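Local coordinates for KLLA0E08119p (Kluyveromyces lactis, PDB 3VA7), which probably catalyses the ATP- and biotin-dependent carboxylation of urea to urea-1-carboxylate, the step that opens urea breakdown by the allophanate route, at residues 44-49 against 106-111; 236-241 against 323-328; 240-245 against 350-355; 425-430 against 456-461. All coordinates share one frame; numbering follows the deposited sequence.

Contact 1: 44-49 against 106-111; sequences VRIMKT and AIIPGY
Ile-46, on helix 40-53, and Ile-108, at the end of strand 106-108, reach toward each other tip to tip, and their branched methyls make the closest contact: Ile-46 CG2 lies 3.8 Å from Ile-108 CG2. The longer branches meet beside them, with Ile-46 CD1 4.2 Å from Ile-108 CG1. In Ile-46 the CG2 methyl stands opposite the backbone N while CG1 lies beside that N (chi1 -80°), which splits the work: CG2 faces the strand residue, and CD1 goes on to the loop after the strand, 4.2 Å from Gly-110 CA. With CG1 opposite its own N (chi1 178°) and CG2 between N and the carbonyl carbon, Ile-108 presents both branches, CG2 to Ile-46 CG2 and CG1 to Ile-46 CD1. No hydrogen bond crosses between the segments, and the pairing is apolar packing. Val-338 and Met-341 of helix 337-345 touch Ile-46 and Ile-108 respectively, and Ile-36 and Val-34 of strand 33-36 also touch Ile-46 and Ile-108.

Arg-45 and Thr-49 add a polar link on the same helix. Arg-45 NH1 donates to Thr-49 OG1 at 2.7 Å in a nearly straight bond (167°) lying in the guanidinium plane, while its NH2 forms salt bridges with Asp-336 and Glu-330. One helical turn thus has an apolar residue on the sheet next to an arginine tied to another part of the fold. A helix following strand 33-36 and packed over the adjacent parallel strand 106-108 is characteristic of the Rossmann-like N-terminal domain of biotin carboxylases.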
loop_
_atom_site.group_PDB
_atom_site.type_symbol
_atom_site.label_atom_id
_atom_site.label_comp_id
_atom_site.label_asym_id
_atom_site.label_seq_id
_atom_site.Cartn_x
_atom_site.Cartn_y
_atom_site.Cartn_z
ATOM N N VAL A 44 -21.231 -10.491 13.731
ATOM C CA VAL A 44 -20.565 -9.742 14.744
ATOM C C VAL A 44 -21.589 -9.159 15.731
ATOM O O VAL A 44 -21.352 -9.162 16.960
ATOM C CB VAL A 44 -19.680 -8.616 14.149
ATOM C CG1 VAL A 44 -19.160 -7.709 15.256
ATOM C CG2 VAL A 44 -18.501 -9.195 13.338
ATOM N N ARG A 45 -22.720 -8.666 15.231
ATOM C CA ARG A 45 -23.669 -8.054 16.138
ATOM C C ARG A 45 -24.377 -9.100 17.035
ATOM O O ARG A 45 -24.622 -8.812 18.214
ATOM C CB ARG A 45 -24.663 -7.145 15.390
ATOM C CG ARG A 45 -25.779 -6.543 16.301
ATOM C CD ARG A 45 -27.097 -7.167 15.996
ATOM N NE ARG A 45 -28.186 -6.868 16.914
ATOM C CZ ARG A 45 -28.232 -7.241 18.194
ATOM N NH1 ARG A 45 -27.236 -7.915 18.750
ATOM N NH2 ARG A 45 -29.309 -6.965 18.924
ATOM N N ILE A 46 -24.664 -10.297 16.509
ATOM C CA ILE A 46 -25.358 -11.315 17.274
ATOM C C ILE A 46 -24.399 -11.724 18.350
ATOM O O ILE A 46 -24.777 -11.867 19.525
ATOM C CB ILE A 46 -25.788 -12.525 16.386
ATOM C CG1 ILE A 46 -27.064 -12.203 15.621
ATOM C CG2 ILE A 46 -25.969 -13.814 17.163
ATOM C CD1 ILE A 46 -27.253 -13.049 14.305
ATOM N N MET A 47 -23.137 -11.866 17.990
ATOM C CA MET A 47 -22.122 -12.230 19.014
ATOM C C MET A 47 -21.938 -11.256 20.180
ATOM O O MET A 47 -21.594 -11.697 21.274
ATOM C CB MET A 47 -20.768 -12.531 18.377
ATOM C CG MET A 47 -20.845 -13.754 17.451
ATOM S SD MET A 47 -19.342 -14.006 16.499
ATOM C CE MET A 47 -19.923 -15.323 15.402
ATOM N N LYS A 48 -22.163 -9.948 19.975
ATOM C CA LYS A 48 -22.006 -9.024 21.104
ATOM C C LYS A 48 -23.061 -9.352 22.135
ATOM O O LYS A 48 -22.778 -9.340 23.342
ATOM C CB LYS A 48 -22.204 -7.559 20.725
ATOM C CG LYS A 48 -21.147 -6.968 19.875
ATOM C CD LYS A 48 -21.051 -5.445 20.107
ATOM C CE LYS A 48 -22.306 -4.793 20.795
ATOM N NZ LYS A 48 -21.981 -3.468 21.504
ATOM N N THR A 49 -24.267 -9.656 21.657
ATOM C CA THR A 49 -25.339 -9.894 22.556
ATOM C C THR A 49 -25.009 -11.201 23.244
ATOM O O THR A 49 -25.105 -11.315 24.488
ATOM C CB THR A 49 -26.658 -9.954 21.811
ATOM O OG1 THR A 49 -27.011 -8.646 21.319
ATOM C CG2 THR A 49 -27.741 -10.494 22.697
ATOM N N ALA A 106 -28.701 -24.347 19.745
ATOM C CA ALA A 106 -29.533 -23.483 18.870
ATOM C C ALA A 106 -28.728 -22.895 17.726
ATOM O O ALA A 106 -27.492 -22.745 17.815
ATOM C CB ALA A 106 -30.168 -22.378 19.664
ATOM N N ILE A 107 -29.433 -22.587 16.644
ATOM C CA ILE A 107 -28.859 -21.865 15.516
ATOM C C ILE A 107 -29.647 -20.589 15.266
ATOM O O ILE A 107 -30.885 -20.603 15.211
ATOM C CB ILE A 107 -28.855 -22.702 14.237
ATOM C CG1 ILE A 107 -28.083 -24.005 14.460
ATOM C CG2 ILE A 107 -28.297 -21.893 13.073
ATOM C CD1 ILE A 107 -28.413 -25.071 13.418
ATOM N N ILE A 108 -28.932 -19.478 15.184
ATOM C CA ILE A 108 -29.571 -18.236 14.890
ATOM C C ILE A 108 -29.009 -17.856 13.537
ATOM O O ILE A 108 -27.787 -17.867 13.341
ATOM C CB ILE A 108 -29.385 -17.180 15.999
ATOM C CG1 ILE A 108 -30.048 -15.854 15.616
ATOM C CG2 ILE A 108 -27.931 -16.973 16.294
ATOM C CD1 ILE A 108 -30.176 -14.861 16.746
ATOM N N PRO A 109 -29.917 -17.559 12.582
ATOM C CA PRO A 109 -29.580 -17.471 11.164
ATOM C C PRO A 109 -29.222 -16.094 10.631
ATOM O O PRO A 109 -28.618 -16.012 9.547
ATOM C CB PRO A 109 -30.858 -17.946 10.492
ATOM C CG PRO A 109 -31.932 -17.521 11.429
ATOM C CD PRO A 109 -31.374 -17.462 12.812
ATOM N N GLY A 110 -29.575 -15.024 11.346
ATOM C CA GLY A 110 -29.442 -13.678 10.782
ATOM C C GLY A 110 -30.552 -13.393 9.780
ATOM O O GLY A 110 -31.741 -13.706 10.035
ATOM N N TYR A 111 -30.140 -12.748 8.696
ATOM C CA TYR A 111 -30.906 -12.483 7.470
ATOM C C TYR A 111 -30.046 -12.755 6.238
ATOM O O TYR A 111 -28.817 -12.666 6.312
ATOM C CB TYR A 111 -31.362 -11.032 7.398
ATOM C CG TYR A 111 -30.429 -10.030 8.021
ATOM C CD1 TYR A 111 -29.211 -9.677 7.417
ATOM C CD2 TYR A 111 -30.758 -9.428 9.220
ATOM C CE1 TYR A 111 -28.344 -8.753 8.018
ATOM C CE2 TYR A 111 -29.918 -8.503 9.817
ATOM C CZ TYR A 111 -28.729 -8.159 9.210
ATOM O OH TYR A 111 -27.944 -7.201 9.837
#

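Contact 2: 236-241 against 323-328; sequences HVEIQM and QVEHPI
Glu-238, pointing from strand 235-244, meets both Gln-323 and Glu-325 of the loop before helix 326-333. Its CG sits between backbone N and carbonyl carbon (chi1 67°), and the chain extended beyond carries the carboxylate to the loop. Among the hydrogen bonds, Glu-238 OE1 takes two. His-236 NE2, on the same strand, donates at 3.1 Å, with the oxygen in the imidazole plane but the donor standing above the carboxylate plane. Gln-323 NE2 adds a weak bond of 3.3 Å, the amide turned 44° from the carboxylate. Gln-323 OE1 bonds to Thr-301 OG1.

Carboxylates and bases form the second group. Glu-238 and Glu-325 come from opposite directions with planes only 8° apart, and Glu-238 OE2 lies 2.6 Å from Glu-325 OE2. Basic residues surround the pair: Arg-255 forms a salt bridge with Glu-238, while Lys-265 and Arg-367 do so with Glu-325. This is the ATP-grasp part of the biotin carboxylase, where the matching loop of relatives lines the bicarbonate site; a bound glycerol held by Glu-325 OE1 and Val-324 N is consistent with a pocket here. With an alanine in place of Glu-238, His-236 and Arg-255 would probably lose a carboxylate mate and the Gln-323 amide one of its acceptors.

Bonds within the loop shape it: in the type I turn 323-326, Gln-323 O accepts from His-326 N at 3.0 Å and from the side-chain ND1 of His-326 at 2.9 Å, pinning the imidazole by its edge. Plain packing is slight: Gln-240 OE1, bonded to Arg-255 NH1, comes within 4.3 Å of His-326 CB.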
loop_
_atom_site.group_PDB
_atom_site.type_symbol
_atom_site.label_atom_id
_atom_site.label_comp_id
_atom_site.label_asym_id
_atom_site.label_seq_id
_atom_site.Cartn_x
_atom_site.Cartn_y
_atom_site.Cartn_z
ATOM N N HIS A 236 -42.576 3.231 1.987
ATOM C CA HIS A 236 -42.400 1.860 2.497
ATOM C C HIS A 236 -42.346 1.949 4.025
ATOM O O HIS A 236 -41.324 2.371 4.595
ATOM C CB HIS A 236 -41.128 1.283 1.898
ATOM C CG HIS A 236 -40.763 -0.085 2.374
ATOM N ND1 HIS A 236 -40.596 -1.145 1.502
ATOM C CD2 HIS A 236 -40.440 -0.556 3.609
ATOM C CE1 HIS A 236 -40.222 -2.219 2.184
ATOM N NE2 HIS A 236 -40.118 -1.887 3.464
ATOM N N VAL A 237 -43.458 1.629 4.690
ATOM C CA VAL A 237 -43.491 1.720 6.133
ATOM C C VAL A 237 -43.634 0.305 6.609
ATOM O O VAL A 237 -44.513 -0.416 6.142
ATOM C CB VAL A 237 -44.627 2.570 6.644
ATOM C CG1 VAL A 237 -44.534 2.694 8.142
ATOM C CG2 VAL A 237 -44.587 3.960 6.009
ATOM N N GLU A 238 -42.747 -0.139 7.490
ATOM C CA GLU A 238 -42.825 -1.503 7.930
ATOM C C GLU A 238 -42.962 -1.521 9.438
ATOM O O GLU A 238 -42.566 -0.558 10.134
ATOM C CB GLU A 238 -41.618 -2.287 7.429
ATOM C CG GLU A 238 -40.274 -1.853 8.062
ATOM C CD GLU A 238 -39.064 -2.396 7.326
ATOM O OE1 GLU A 238 -39.185 -2.914 6.181
ATOM O OE2 GLU A 238 -37.968 -2.294 7.910
ATOM N N ILE A 239 -43.544 -2.601 9.945
ATOM C CA ILE A 239 -43.708 -2.759 11.367
ATOM C C ILE A 239 -42.827 -3.883 11.842
ATOM O O ILE A 239 -42.822 -4.964 11.280
ATOM C CB ILE A 239 -45.179 -3.018 11.757
ATOM C CG1 ILE A 239 -46.073 -1.827 11.393
ATOM C CG2 ILE A 239 -45.302 -3.303 13.298
ATOM C CD1 ILE A 239 -46.128 -0.776 12.501
ATOM N N GLN A 240 -42.055 -3.623 12.873
ATOM C CA GLN A 240 -41.251 -4.667 13.487
ATOM C C GLN A 240 -42.106 -5.334 14.533
ATOM O O GLN A 240 -42.586 -4.673 15.473
ATOM C CB GLN A 240 -40.024 -4.065 14.166
ATOM C CG GLN A 240 -39.289 -5.022 15.048
ATOM C CD GLN A 240 -38.495 -6.031 14.249
ATOM O OE1 GLN A 240 -37.581 -5.676 13.496
ATOM N NE2 GLN A 240 -38.864 -7.287 14.374
ATOM N N MET A 241 -42.282 -6.643 14.399
ATOM C CA MET A 241 -43.137 -7.349 15.310
ATOM C C MET A 241 -42.397 -8.495 15.982
ATOM O O MET A 241 -41.440 -9.056 15.436
ATOM C CB MET A 241 -44.428 -7.751 14.577
ATOM C CG MET A 241 -45.103 -9.030 15.004
ATOM S SD MET A 241 -44.883 -10.282 13.731
ATOM C CE MET A 241 -44.391 -11.587 14.855
ATOM N N GLN A 323 -34.336 -8.183 10.380
ATOM C CA GLN A 323 -33.950 -7.386 9.206
ATOM C C GLN A 323 -32.710 -6.512 9.428
ATOM O O GLN A 323 -32.443 -6.082 10.590
ATOM C CB GLN A 323 -35.099 -6.470 8.798
ATOM C CG GLN A 323 -36.211 -7.107 7.989
ATOM C CD GLN A 323 -37.266 -6.080 7.699
ATOM O OE1 GLN A 323 -37.832 -5.529 8.620
ATOM N NE2 GLN A 323 -37.491 -5.766 6.449
ATOM N N VAL A 324 -31.974 -6.247 8.330
ATOM C CA VAL A 324 -30.796 -5.389 8.359
ATOM C C VAL A 324 -31.021 -4.077 9.160
ATOM O O VAL A 324 -30.264 -3.784 10.072
ATOM C CB VAL A 324 -30.196 -5.099 6.943
ATOM C CG1 VAL A 324 -28.909 -4.201 7.066
ATOM C CG2 VAL A 324 -29.880 -6.426 6.121
ATOM N N GLU A 325 -32.115 -3.361 8.907
ATOM C CA GLU A 325 -32.392 -2.079 9.597
ATOM C C GLU A 325 -32.832 -2.137 11.041
ATOM O O GLU A 325 -33.180 -1.073 11.601
ATOM C CB GLU A 325 -33.414 -1.201 8.835
ATOM C CG GLU A 325 -34.722 -1.870 8.540
ATOM C CD GLU A 325 -34.741 -2.648 7.212
ATOM O OE1 GLU A 325 -33.703 -3.205 6.801
ATOM O OE2 GLU A 325 -35.814 -2.687 6.556
ATOM N N HIS A 326 -32.866 -3.330 11.635
ATOM C CA HIS A 326 -33.396 -3.495 13.003
ATOM C C HIS A 326 -32.744 -2.578 14.048
ATOM O O HIS A 326 -33.380 -2.256 15.069
ATOM C CB HIS A 326 -33.306 -4.968 13.490
ATOM C CG HIS A 326 -31.931 -5.367 13.949
ATOM N ND1 HIS A 326 -30.929 -5.719 13.067
ATOM C CD2 HIS A 326 -31.386 -5.442 15.188
ATOM C CE1 HIS A 326 -29.822 -5.989 13.745
ATOM N NE2 HIS A 326 -30.069 -5.827 15.033
ATOM N N PRO A 327 -31.482 -2.177 13.846
ATOM C CA PRO A 327 -30.911 -1.319 14.914
ATOM C C PRO A 327 -31.579 0.021 15.152
ATOM O O PRO A 327 -31.508 0.512 16.266
ATOM C CB PRO A 327 -29.473 -1.087 14.465
ATOM C CG PRO A 327 -29.127 -2.286 13.523
ATOM C CD PRO A 327 -30.465 -2.577 12.847
ATOM N N ILE A 328 -32.276 0.610 14.190
ATOM C CA ILE A 328 -32.883 1.915 14.524
ATOM C C ILE A 328 -33.996 1.775 15.572
ATOM O O ILE A 328 -34.117 2.594 16.530
ATOM C CB ILE A 328 -33.325 2.731 13.301
ATOM C CG1 ILE A 328 -34.368 1.997 12.472
ATOM C CG2 ILE A 328 -32.121 3.077 12.442
ATOM C CD1 ILE A 328 -34.953 2.844 11.409
#

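Contact 3: 240-245 against 350-355; sequences QMMGDG and PDFDNT
Phe-352 brings the CE2-CZ end of its ring to residues 242 to 244, at the end of strand 235-244. From CB, which points toward the strand, the chain turns to place CG opposite the carbonyl carbon and beside the backbone N (chi1 -80°), and this carries the ring to the strand. The far end of the ring does the touching. Its CE2 is 3.4 Å from Met-242 O, which approaches obliquely, and 4.0 Å from Gly-243 CA, which sits at the ring edge near its plane. At the tip, CZ has Asp-244 CB 4.0 Å away, over one face, and Met-242 CB at 4.3 Å. Ile-250 and Lys-248 also touch the side chain.

The strand belongs to a beta hairpin, 235-244 with 249-261, in the antiparallel sheet of the biotin carboxylase part; Phe-352 comes from the connection between helix 337-345 and strand 362-372 and packs beside the end of the hairpin near its turn. Replacing Phe-352 by an alanine is likely to open a gap beside Met-242 and Asp-244 and leave the connection without its apolar hold on the strand.

Polar atoms lie around this packing. Asp-244 OD1 accepts from Phe-246 N, an Asx turn, and also from Lys-248 N, which ties the carboxylate into the hairpin turn. A water donates to Asp-244 OD2 at 3.1 Å and, weakly, to Pro-350 O, bridging the two segments. Within the connection, Asp-351 O accepts from Thr-355 OG1, above its carbonyl plane, at 2.6 Å and from Asn-354 N at 3.1 Å.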
loop_
_atom_site.group_PDB
_atom_site.type_symbol
_atom_site.label_atom_id
_atom_site.label_comp_id
_atom_site.label_asym_id
_atom_site.label_seq_id
_atom_site.Cartn_x
_atom_site.Cartn_y
_atom_site.Cartn_z
ATOM N N GLN A 240 -42.055 -3.623 12.873
ATOM C CA GLN A 240 -41.251 -4.667 13.487
ATOM C C GLN A 240 -42.106 -5.334 14.533
ATOM O O GLN A 240 -42.586 -4.673 15.473
ATOM C CB GLN A 240 -40.024 -4.065 14.166
ATOM C CG GLN A 240 -39.289 -5.022 15.048
ATOM C CD GLN A 240 -38.495 -6.031 14.249
ATOM O OE1 GLN A 240 -37.581 -5.676 13.496
ATOM N NE2 GLN A 240 -38.864 -7.287 14.374
ATOM N N MET A 241 -42.282 -6.643 14.399
ATOM C CA MET A 241 -43.137 -7.349 15.310
ATOM C C MET A 241 -42.397 -8.495 15.982
ATOM O O MET A 241 -41.440 -9.056 15.436
ATOM C CB MET A 241 -44.428 -7.751 14.577
ATOM C CG MET A 241 -45.103 -9.030 15.004
ATOM S SD MET A 241 -44.883 -10.282 13.731
ATOM C CE MET A 241 -44.391 -11.587 14.855
ATOM N N MET A 242 -42.827 -8.824 17.185
ATOM C CA MET A 242 -42.317 -9.977 17.899
ATOM C C MET A 242 -43.490 -10.950 18.205
ATOM O O MET A 242 -44.598 -10.523 18.582
ATOM C CB MET A 242 -41.641 -9.466 19.164
ATOM C CG MET A 242 -40.327 -10.168 19.620
ATOM S SD MET A 242 -38.854 -10.371 18.554
ATOM C CE MET A 242 -38.853 -8.819 17.688
ATOM N N GLY A 243 -43.267 -12.245 17.983
ATOM C CA GLY A 243 -44.267 -13.267 18.295
ATOM C C GLY A 243 -43.698 -14.326 19.222
ATOM O O GLY A 243 -42.505 -14.640 19.154
ATOM N N ASP A 244 -44.521 -14.899 20.093
ATOM C CA ASP A 244 -43.947 -15.824 21.064
ATOM C C ASP A 244 -44.101 -17.274 20.644
ATOM O O ASP A 244 -43.660 -18.214 21.351
ATOM C CB ASP A 244 -44.538 -15.591 22.423
ATOM C CG ASP A 244 -45.954 -16.097 22.527
ATOM O OD1 ASP A 244 -46.527 -16.569 21.525
ATOM O OD2 ASP A 244 -46.496 -16.015 23.626
ATOM N N GLY A 245 -44.708 -17.473 19.486
ATOM C CA GLY A 245 -44.836 -18.810 18.953
ATOM C C GLY A 245 -46.050 -19.527 19.517
ATOM O O GLY A 245 -46.223 -20.732 19.295
ATOM N N PRO A 350 -40.428 -12.952 27.194
ATOM C CA PRO A 350 -40.939 -11.799 27.982
ATOM C C PRO A 350 -42.442 -11.908 28.080
ATOM O O PRO A 350 -43.087 -12.314 27.131
ATOM C CB PRO A 350 -40.632 -10.591 27.086
ATOM C CG PRO A 350 -39.479 -11.040 26.230
ATOM C CD PRO A 350 -39.635 -12.536 26.023
ATOM N N ASP A 351 -43.017 -11.532 29.198
ATOM C CA ASP A 351 -44.479 -11.581 29.283
ATOM C C ASP A 351 -45.162 -10.421 28.478
ATOM O O ASP A 351 -45.221 -9.286 28.940
ATOM C CB ASP A 351 -44.823 -11.702 30.775
ATOM C CG ASP A 351 -46.058 -10.987 31.179
ATOM O OD1 ASP A 351 -47.031 -10.981 30.384
ATOM O OD2 ASP A 351 -46.030 -10.472 32.339
ATOM N N PHE A 352 -45.668 -10.736 27.278
ATOM C CA PHE A 352 -46.109 -9.710 26.279
ATOM C C PHE A 352 -47.212 -8.737 26.739
ATOM O O PHE A 352 -47.169 -7.557 26.403
ATOM C CB PHE A 352 -46.619 -10.360 24.980
ATOM C CG PHE A 352 -45.560 -10.805 24.026
ATOM C CD1 PHE A 352 -44.256 -11.017 24.425
ATOM C CD2 PHE A 352 -45.889 -11.068 22.719
ATOM C CE1 PHE A 352 -43.307 -11.461 23.548
ATOM C CE2 PHE A 352 -44.927 -11.505 21.825
ATOM C CZ PHE A 352 -43.633 -11.702 22.246
ATOM N N ASP A 353 -48.211 -9.233 27.472
ATOM C CA ASP A 353 -49.360 -8.403 27.851
ATOM C C ASP A 353 -48.958 -7.335 28.867
ATOM O O ASP A 353 -49.681 -6.343 29.098
ATOM C CB ASP A 353 -50.485 -9.260 28.407
ATOM C CG ASP A 353 -50.776 -10.486 27.552
ATOM O OD1 ASP A 353 -51.031 -10.343 26.319
ATOM O OD2 ASP A 353 -50.758 -11.601 28.139
ATOM N N ASN A 354 -47.778 -7.538 29.446
ATOM C CA ASN A 354 -47.266 -6.666 30.485
ATOM C C ASN A 354 -45.997 -5.931 30.075
ATOM O O ASN A 354 -45.278 -5.390 30.911
ATOM C CB ASN A 354 -47.109 -7.462 31.798
ATOM C CG ASN A 354 -48.479 -7.883 32.382
ATOM O OD1 ASN A 354 -48.645 -9.003 32.879
ATOM N ND2 ASN A 354 -49.468 -6.983 32.292
ATOM N N THR A 355 -45.741 -5.902 28.771
ATOM C CA THR A 355 -44.548 -5.277 28.258
ATOM C C THR A 355 -44.958 -3.906 27.707
ATOM O O THR A 355 -45.771 -3.813 26.798
ATOM C CB THR A 355 -43.854 -6.200 27.223
ATOM O OG1 THR A 355 -43.733 -7.513 27.780
ATOM C CG2 THR A 355 -42.428 -5.719 26.874
HETATM O O HOH W 1 -45.714 -14.023 25.883
#

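Contact 4: 425-430 against 456-461; sequences DAIMKL and KMFKEA
Helix segments 425-430 and 456-460, which meet through Ile-427 and Phe-458, run roughly antiparallel, at 148° between their N-to-C directions, with axes 11.1 Å apart at closest approach and the CA atoms of Ile-427 and Lys-459 7.3 Å apart.

Side chains bridge that separation. Ile-427 and Phe-458 slide past each other in opposite directions, Ile-427 CG1 coming 3.7 Å from Phe-458 CE1 at a slant to the ring. Because CG1 lies beside the backbone N (chi1 -77°), the longer branch runs along the phenylalanine and ends at the other helix, where Ile-427 CD1 is 4.3 Å from Lys-459 CA. Phe-458 has its CG opposite the backbone N (chi1 -172°), which sends the ring across to the first helix; Leu-430 CD2, one turn beyond Ile-427, meets the same atom, Phe-458 CE1, at 4.4 Å. Ile-364 and Leu-259, from strands 362-372 and 249-261, add further apolar cover to the phenylalanine, and Arg-423 makes a cation-pi contact with it.

Lys-459 marks the exposed edge: its aliphatic stem passes Ile-427 CD1, while NZ reaches Asn-424 OD1. Just after the helix, Ala-461 with positive phi completes a Schellman motif. Both helices fall in the C-terminal domain of the biotin carboxylase part. With no hydrogen bond or salt bridge between the two segments, the contact rests mainly on aliphatic carbon against one ring, with the Lys-459 stem alongside, which implies a hold by apolar burial and side-chain fit, polar partners such as Asn-424 and Arg-423 lying outside the two segments.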
loop_
_atom_site.group_PDB
_atom_site.type_symbol
_atom_site.label_atom_id
_atom_site.label_comp_id
_atom_site.label_asym_id
_atom_site.label_seq_id
_atom_site.Cartn_x
_atom_site.Cartn_y
_atom_site.Cartn_z
ATOM N N ASP A 425 -32.802 16.536 14.808
ATOM C CA ASP A 425 -31.577 16.286 15.569
ATOM C C ASP A 425 -30.797 15.083 14.981
ATOM O O ASP A 425 -29.526 15.061 14.989
ATOM C CB ASP A 425 -31.885 16.032 17.037
ATOM C CG ASP A 425 -30.658 16.119 17.901
ATOM O OD1 ASP A 425 -29.766 16.910 17.508
ATOM O OD2 ASP A 425 -30.574 15.431 18.957
ATOM N N ALA A 426 -31.568 14.105 14.474
ATOM C CA ALA A 426 -31.055 12.840 13.978
ATOM C C ALA A 426 -30.441 13.028 12.615
ATOM O O ALA A 426 -29.411 12.370 12.298
ATOM C CB ALA A 426 -32.167 11.848 13.880
ATOM N N ILE A 427 -31.063 13.902 11.808
ATOM C CA ILE A 427 -30.552 14.178 10.474
ATOM C C ILE A 427 -29.201 14.901 10.554
ATOM O O ILE A 427 -28.287 14.613 9.784
ATOM C CB ILE A 427 -31.533 14.994 9.649
ATOM C CG1 ILE A 427 -32.653 14.091 9.150
ATOM C CG2 ILE A 427 -30.820 15.679 8.455
ATOM C CD1 ILE A 427 -33.834 14.858 8.762
ATOM N N MET A 428 -29.078 15.818 11.511
ATOM C CA MET A 428 -27.845 16.509 11.724
ATOM C C MET A 428 -26.843 15.507 12.257
ATOM O O MET A 428 -25.716 15.455 11.774
ATOM C CB MET A 428 -28.031 17.681 12.681
ATOM C CG MET A 428 -28.599 18.926 12.026
ATOM S SD MET A 428 -28.660 20.325 13.232
ATOM C CE MET A 428 -30.155 19.924 14.253
ATOM N N LYS A 429 -27.250 14.685 13.216
ATOM C CA LYS A 429 -26.317 13.707 13.758
ATOM C C LYS A 429 -25.783 12.803 12.691
ATOM O O LYS A 429 -24.636 12.380 12.766
ATOM C CB LYS A 429 -26.894 12.891 14.908
ATOM C CG LYS A 429 -26.726 13.585 16.240
ATOM C CD LYS A 429 -27.560 12.983 17.298
ATOM C CE LYS A 429 -27.419 13.822 18.484
ATOM N NZ LYS A 429 -27.827 13.050 19.683
ATOM N N LEU A 430 -26.609 12.534 11.696
ATOM C CA LEU A 430 -26.269 11.529 10.746
ATOM C C LEU A 430 -25.248 12.126 9.792
ATOM O O LEU A 430 -24.255 11.444 9.406
ATOM C CB LEU A 430 -27.511 11.013 10.003
ATOM C CG LEU A 430 -27.181 10.225 8.749
ATOM C CD1 LEU A 430 -26.646 8.870 9.177
ATOM C CD2 LEU A 430 -28.370 10.113 7.812
ATOM N N LYS A 456 -32.005 18.551 0.382
ATOM C CA LYS A 456 -33.177 19.295 0.809
ATOM C C LYS A 456 -34.297 18.247 0.880
ATOM O O LYS A 456 -35.041 18.181 1.879
ATOM C CB LYS A 456 -33.472 20.427 -0.200
ATOM C CG LYS A 456 -34.642 21.402 0.125
ATOM C CD LYS A 456 -34.182 22.581 1.007
ATOM C CE LYS A 456 -34.685 23.943 0.429
ATOM N NZ LYS A 456 -34.350 25.097 1.336
ATOM N N MET A 457 -34.360 17.392 -0.151
ATOM C CA MET A 457 -35.274 16.257 -0.174
ATOM C C MET A 457 -35.339 15.558 1.174
ATOM O O MET A 457 -36.352 15.634 1.875
ATOM C CB MET A 457 -34.859 15.262 -1.245
ATOM C CG MET A 457 -35.812 14.052 -1.391
ATOM S SD MET A 457 -35.433 12.628 -0.349
ATOM C CE MET A 457 -33.834 12.092 -1.002
ATOM N N PHE A 458 -34.254 14.906 1.564
ATOM C CA PHE A 458 -34.312 14.136 2.775
ATOM C C PHE A 458 -34.810 14.971 3.930
ATOM O O PHE A 458 -35.606 14.491 4.702
ATOM C CB PHE A 458 -32.974 13.496 3.114
ATOM C CG PHE A 458 -33.039 12.524 4.261
ATOM C CD1 PHE A 458 -32.140 12.619 5.318
ATOM C CD2 PHE A 458 -33.998 11.515 4.285
ATOM C CE1 PHE A 458 -32.186 11.726 6.365
ATOM C CE2 PHE A 458 -34.066 10.612 5.328
ATOM C CZ PHE A 458 -33.168 10.711 6.365
ATOM N N LYS A 459 -34.371 16.218 4.041
ATOM C CA LYS A 459 -34.750 17.027 5.201
ATOM C C LYS A 459 -36.227 17.384 5.212
ATOM O O LYS A 459 -36.880 17.396 6.255
ATOM C CB LYS A 459 -33.930 18.304 5.303
ATOM C CG LYS A 459 -33.934 18.835 6.711
ATOM C CD LYS A 459 -33.410 20.234 6.774
ATOM C CE LYS A 459 -33.583 20.790 8.181
ATOM N NZ LYS A 459 -35.036 20.855 8.495
ATOM N N GLU A 460 -36.758 17.701 4.044
ATOM C CA GLU A 460 -38.162 18.093 3.979
ATOM C C GLU A 460 -39.065 16.856 4.059
ATOM O O GLU A 460 -40.294 16.965 4.186
ATOM C CB GLU A 460 -38.409 18.971 2.743
ATOM C CG GLU A 460 -37.893 20.418 2.948
ATOM C CD GLU A 460 -37.861 21.248 1.648
ATOM O OE1 GLU A 460 -37.494 22.454 1.738
ATOM O OE2 GLU A 460 -38.187 20.715 0.544
ATOM N N ALA A 461 -38.409 15.687 4.022
ATOM C CA ALA A 461 -39.041 14.393 4.155
ATOM C C ALA A 461 -39.810 14.041 2.894
ATOM O O ALA A 461 -40.662 13.178 2.910
ATOM C CB ALA A 461 -39.935 14.333 5.425
#

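How the contacts relate
All four contacts belong to the biotin carboxylase part of the chain and are mostly buried; contact 4 alone includes an exposed touching residue. Contacts 1 and 4 are apolar, one packing a helix on a parallel sheet, the other helix on helix. Contact 2, near the bound glycerol, is instead a cluster of carboxylates and bases. Contact 3 shares strand 235-244 with it, about 16 Å away between centres, but relies on one aromatic ring and a water. Contacts 1 and 2 touch directly: Arg-45 NE lies 2.9 Å from His-326 NE2, a probable hydrogen bond between the N-terminal domain and the ATP-grasp region. Contact 4 touches none of the others.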